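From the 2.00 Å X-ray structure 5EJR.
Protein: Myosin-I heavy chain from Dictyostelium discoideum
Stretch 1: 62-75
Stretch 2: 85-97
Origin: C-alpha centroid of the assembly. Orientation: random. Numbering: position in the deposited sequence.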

# COMPACT_ATOMS: atom_id res chain seq x y z
N LYS A 62 -2.78 -8.87 -30.74
CA LYS A 62 -4.16 -8.73 -30.27
C LYS A 62 -4.22 -7.90 -28.99
O LYS A 62 -5.10 -7.06 -28.86
CB LYS A 62 -4.82 -10.11 -30.08
CG LYS A 62 -6.35 -10.05 -29.94
CD LYS A 62 -6.93 -11.42 -29.60
CE LYS A 62 -8.40 -11.36 -29.23
NZ LYS A 62 -9.28 -11.19 -30.42
N LYS A 63 -3.25 -8.13 -28.07
CA LYS A 63 -3.13 -7.40 -26.80
C LYS A 63 -2.67 -5.95 -27.06
O LYS A 63 -3.06 -5.04 -26.34
CB LYS A 63 -2.13 -8.10 -25.86
CG LYS A 63 -2.57 -9.46 -25.34
CD LYS A 63 -1.46 -10.11 -24.53
CE LYS A 63 -1.77 -11.54 -24.18
NZ LYS A 63 -0.99 -12.01 -23.01
N ALA A 64 -1.83 -5.77 -28.10
CA ALA A 64 -1.29 -4.46 -28.52
C ALA A 64 -2.41 -3.57 -29.05
O ALA A 64 -2.38 -2.36 -28.82
CB ALA A 64 -0.23 -4.65 -29.57
N ILE A 65 -3.42 -4.18 -29.73
CA ILE A 65 -4.60 -3.49 -30.27
C ILE A 65 -5.44 -2.96 -29.12
O ILE A 65 -5.78 -1.77 -29.15
CB ILE A 65 -5.43 -4.37 -31.26
CG1 ILE A 65 -4.64 -4.65 -32.55
CG2 ILE A 65 -6.80 -3.73 -31.57
CD1 ILE A 65 -5.00 -5.97 -33.26
N LYS A 66 -5.76 -3.82 -28.12
CA LYS A 66 -6.54 -3.40 -26.94
C LYS A 66 -5.79 -2.29 -26.18
O LYS A 66 -6.43 -1.34 -25.71
CB LYS A 66 -6.81 -4.58 -25.98
CG LYS A 66 -7.83 -4.28 -24.88
CD LYS A 66 -7.89 -5.40 -23.86
CE LYS A 66 -9.04 -5.26 -22.90
NZ LYS A 66 -9.05 -6.35 -21.88
N ASN A 67 -4.45 -2.43 -26.06
CA ASN A 67 -3.57 -1.48 -25.39
C ASN A 67 -3.63 -0.10 -26.05
O ASN A 67 -3.67 0.91 -25.34
CB ASN A 67 -2.14 -1.96 -25.40
CG ASN A 67 -1.25 -1.12 -24.52
OD1 ASN A 67 -1.19 -1.28 -23.30
ND2 ASN A 67 -0.58 -0.17 -25.11
N PHE A 68 -3.62 -0.08 -27.41
CA PHE A 68 -3.68 1.17 -28.17
C PHE A 68 -4.92 1.95 -27.84
O PHE A 68 -4.80 3.13 -27.51
CB PHE A 68 -3.55 0.94 -29.68
CG PHE A 68 -3.24 2.22 -30.41
CD1 PHE A 68 -1.94 2.69 -30.49
CD2 PHE A 68 -4.25 2.96 -31.01
CE1 PHE A 68 -1.65 3.88 -31.16
CE2 PHE A 68 -3.97 4.15 -31.66
CZ PHE A 68 -2.67 4.60 -31.74
N SER A 69 -6.09 1.30 -27.86
CA SER A 69 -7.36 1.95 -27.51
C SER A 69 -7.35 2.49 -26.07
O SER A 69 -7.97 3.51 -25.81
CB SER A 69 -8.55 1.04 -27.78
OG SER A 69 -8.64 -0.05 -26.88
N GLU A 70 -6.60 1.82 -25.15
CA GLU A 70 -6.47 2.26 -23.76
C GLU A 70 -5.60 3.52 -23.66
O GLU A 70 -5.95 4.44 -22.92
CB GLU A 70 -5.96 1.12 -22.86
CG GLU A 70 -7.03 0.04 -22.67
CD GLU A 70 -6.71 -1.13 -21.77
OE1 GLU A 70 -5.55 -1.26 -21.31
OE2 GLU A 70 -7.63 -1.96 -21.56
N ILE A 71 -4.50 3.57 -24.45
CA ILE A 71 -3.62 4.74 -24.55
C ILE A 71 -4.48 5.94 -25.02
O ILE A 71 -4.46 7.01 -24.39
CB ILE A 71 -2.40 4.44 -25.45
CG1 ILE A 71 -1.44 3.47 -24.72
CG2 ILE A 71 -1.68 5.72 -25.89
CD1 ILE A 71 -0.12 3.12 -25.42
N MET A 72 -5.32 5.71 -26.05
CA MET A 72 -6.26 6.69 -26.60
C MET A 72 -7.25 7.18 -25.56
O MET A 72 -7.57 8.37 -25.53
CB MET A 72 -6.98 6.09 -27.82
CG MET A 72 -6.08 5.92 -29.03
SD MET A 72 -6.99 5.47 -30.55
CE MET A 72 -8.08 6.89 -30.70
N MET A 73 -7.71 6.29 -24.67
CA MET A 73 -8.62 6.61 -23.56
C MET A 73 -7.91 7.49 -22.55
O MET A 73 -8.52 8.42 -22.02
CB MET A 73 -9.08 5.32 -22.87
CG MET A 73 -10.12 4.56 -23.64
SD MET A 73 -10.28 2.87 -23.04
CE MET A 73 -11.38 3.11 -21.81
N TRP A 74 -6.64 7.18 -22.25
CA TRP A 74 -5.84 7.94 -21.29
C TRP A 74 -5.60 9.37 -21.79
O TRP A 74 -5.74 10.34 -21.04
CB TRP A 74 -4.50 7.23 -21.02
CG TRP A 74 -3.52 8.10 -20.31
CD1 TRP A 74 -2.44 8.73 -20.85
CD2 TRP A 74 -3.61 8.53 -18.95
NE1 TRP A 74 -1.80 9.48 -19.88
CE2 TRP A 74 -2.52 9.40 -18.71
CE3 TRP A 74 -4.49 8.25 -17.89
CZ2 TRP A 74 -2.27 9.97 -17.46
CZ3 TRP A 74 -4.24 8.81 -16.64
CH2 TRP A 74 -3.16 9.67 -16.44
N MET A 75 -5.25 9.48 -23.09
CA MET A 75 -4.97 10.71 -23.81
C MET A 75 -6.22 11.54 -24.14
O MET A 75 -6.09 12.70 -24.52
CB MET A 75 -4.15 10.41 -25.06
CG MET A 75 -2.75 9.97 -24.73
SD MET A 75 -1.80 9.40 -26.15
CE MET A 75 -1.49 11.02 -26.97
N THR A 85 -12.19 4.79 -15.19
CA THR A 85 -11.60 6.12 -14.99
C THR A 85 -10.19 6.16 -15.59
O THR A 85 -9.62 5.10 -15.88
CB THR A 85 -11.63 6.54 -13.50
OG1 THR A 85 -11.18 7.90 -13.40
CG2 THR A 85 -10.78 5.67 -12.61
N ALA A 86 -9.63 7.37 -15.78
CA ALA A 86 -8.28 7.56 -16.32
C ALA A 86 -7.18 6.81 -15.53
O ALA A 86 -6.29 6.23 -16.14
CB ALA A 86 -7.95 9.04 -16.41
N SER A 87 -7.26 6.81 -14.16
CA SER A 87 -6.27 6.11 -13.34
C SER A 87 -6.33 4.61 -13.57
O SER A 87 -5.30 3.96 -13.75
CB SER A 87 -6.41 6.46 -11.86
OG SER A 87 -7.68 6.09 -11.34
N LEU A 88 -7.56 4.07 -13.64
CA LEU A 88 -7.88 2.66 -13.91
C LEU A 88 -7.38 2.26 -15.30
O LEU A 88 -6.85 1.16 -15.47
CB LEU A 88 -9.40 2.45 -13.79
CG LEU A 88 -9.94 1.74 -12.54
CD1 LEU A 88 -9.42 2.35 -11.25
CD2 LEU A 88 -11.47 1.74 -12.53
N VAL A 89 -7.47 3.19 -16.28
CA VAL A 89 -7.03 2.94 -17.66
C VAL A 89 -5.51 2.81 -17.74
O VAL A 89 -5.02 1.82 -18.27
CB VAL A 89 -7.62 3.98 -18.66
CG1 VAL A 89 -6.91 3.93 -20.01
CG2 VAL A 89 -9.12 3.75 -18.86
N ILE A 90 -4.76 3.78 -17.16
CA ILE A 90 -3.30 3.72 -17.16
C ILE A 90 -2.79 2.53 -16.29
O ILE A 90 -1.78 1.94 -16.65
CB ILE A 90 -2.65 5.08 -16.79
CG1 ILE A 90 -1.13 5.08 -17.08
CG2 ILE A 90 -2.98 5.52 -15.36
CD1 ILE A 90 -0.47 6.52 -17.16
N GLN A 91 -3.49 2.17 -15.19
CA GLN A 91 -3.11 1.00 -14.38
C GLN A 91 -3.15 -0.29 -15.24
O GLN A 91 -2.23 -1.10 -15.15
CB GLN A 91 -4.02 0.86 -13.16
CG GLN A 91 -3.55 1.73 -11.99
CD GLN A 91 -4.67 2.03 -11.04
OE1 GLN A 91 -5.54 1.20 -10.77
NE2 GLN A 91 -4.71 3.25 -10.55
N SER A 92 -4.17 -0.41 -16.12
CA SER A 92 -4.34 -1.52 -17.07
C SER A 92 -3.14 -1.59 -18.03
O SER A 92 -2.55 -2.66 -18.18
CB SER A 92 -5.64 -1.37 -17.85
OG SER A 92 -5.81 -2.43 -18.78
N ILE A 93 -2.74 -0.42 -18.61
CA ILE A 93 -1.62 -0.29 -19.54
C ILE A 93 -0.32 -0.71 -18.90
O ILE A 93 0.43 -1.46 -19.51
CB ILE A 93 -1.51 1.14 -20.15
CG1 ILE A 93 -2.79 1.52 -20.93
CG2 ILE A 93 -0.25 1.30 -21.04
CD1 ILE A 93 -2.96 3.02 -21.20
N ILE A 94 -0.05 -0.21 -17.68
CA ILE A 94 1.21 -0.55 -17.02
C ILE A 94 1.19 -2.02 -16.58
O ILE A 94 2.21 -2.70 -16.74
CB ILE A 94 1.58 0.47 -15.90
CG1 ILE A 94 2.24 1.73 -16.55
CG2 ILE A 94 2.51 -0.12 -14.84
CD1 ILE A 94 1.85 2.95 -15.93
N SER A 95 0.02 -2.53 -16.16
CA SER A 95 -0.13 -3.95 -15.78
C SER A 95 0.21 -4.83 -17.00
O SER A 95 1.04 -5.74 -16.88
CB SER A 95 -1.54 -4.24 -15.27
OG SER A 95 -1.77 -5.64 -15.16
N ARG A 96 -0.35 -4.47 -18.19
CA ARG A 96 -0.07 -5.19 -19.43
C ARG A 96 1.43 -5.19 -19.72
O ARG A 96 1.98 -6.23 -20.05
CB ARG A 96 -0.89 -4.59 -20.60
CG ARG A 96 -0.78 -5.35 -21.93
CD ARG A 96 -1.69 -4.78 -23.00
NE ARG A 96 -3.11 -4.84 -22.66
CZ ARG A 96 -3.83 -3.81 -22.22
NH1 ARG A 96 -3.26 -2.62 -22.05
NH2 ARG A 96 -5.11 -3.97 -21.93
N GLY A 97 2.09 -4.04 -19.52
CA GLY A 97 3.54 -3.93 -19.72
C GLY A 97 4.37 -4.74 -18.75
O GLY A 97 5.37 -5.34 -19.15

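The apolar centre of this contact lies where Trp74, Val89, Ile90 and Ile93 meet. Trp74 leaves its backbone sideways, but its indole reaches the other helix. Ile90 covers one face of the ring. Ile90 CD1 lies 3.9 Å from the centroid of the Trp74 six-membered ring, 14° off the normal, which is CH-pi geometry. At the ring edge, near its plane, Trp74 CE3 comes 3.2 Å from Ala86 O. The Ala86 side chain also packs on the ring, with Ala86 CB 3.7 Å from Trp74 CZ3. Trp74 NE1 is hydrogen-bonded elsewhere in the structure.

Val89 points toward the first helix. Val89 CG1 lies 3.1 Å from Glu70 O, a tight approach to the backbone. Val89 CG2 meets Met73 CE at 3.8 Å. Ile93 extends the apolar patch, with Ile93 CD1 3.9 Å from Ile71 CG1.

Helix 62-75 and helix 86-97 run roughly antiparallel, at 146° between their N-to-C directions. Their axes approach to 9.0 Å. Trp74 CA and Ala86 CA are 5.5 Å apart. Asn67 CA and Ile93 CA are 6.3 Å apart. Together the stretches bury 638 Å².

Toward the polar edge, Glu70 sits as a knob among Val89, Ser92, Ile93 and Arg96. Glu70 OE1 accepts a hydrogen bond from Ser92 OG at 2.8 Å. The same Glu70 OE1 forms a salt bridge with Arg96, with Arg96 NH1 and Arg96 NH2 each donating at 2.8 Å. One carboxylate oxygen therefore gathers three donors.

Arg96 is itself a knob among Lys63, Lys66, Asn67 and Glu70. Arg96 NH1 also donates to Asn67 OD1 at 2.8 Å. Lys66 NZ lies 4.6 Å from Arg96 NH2; these like charges do not attract, but Glu70 offsets the arginine charge.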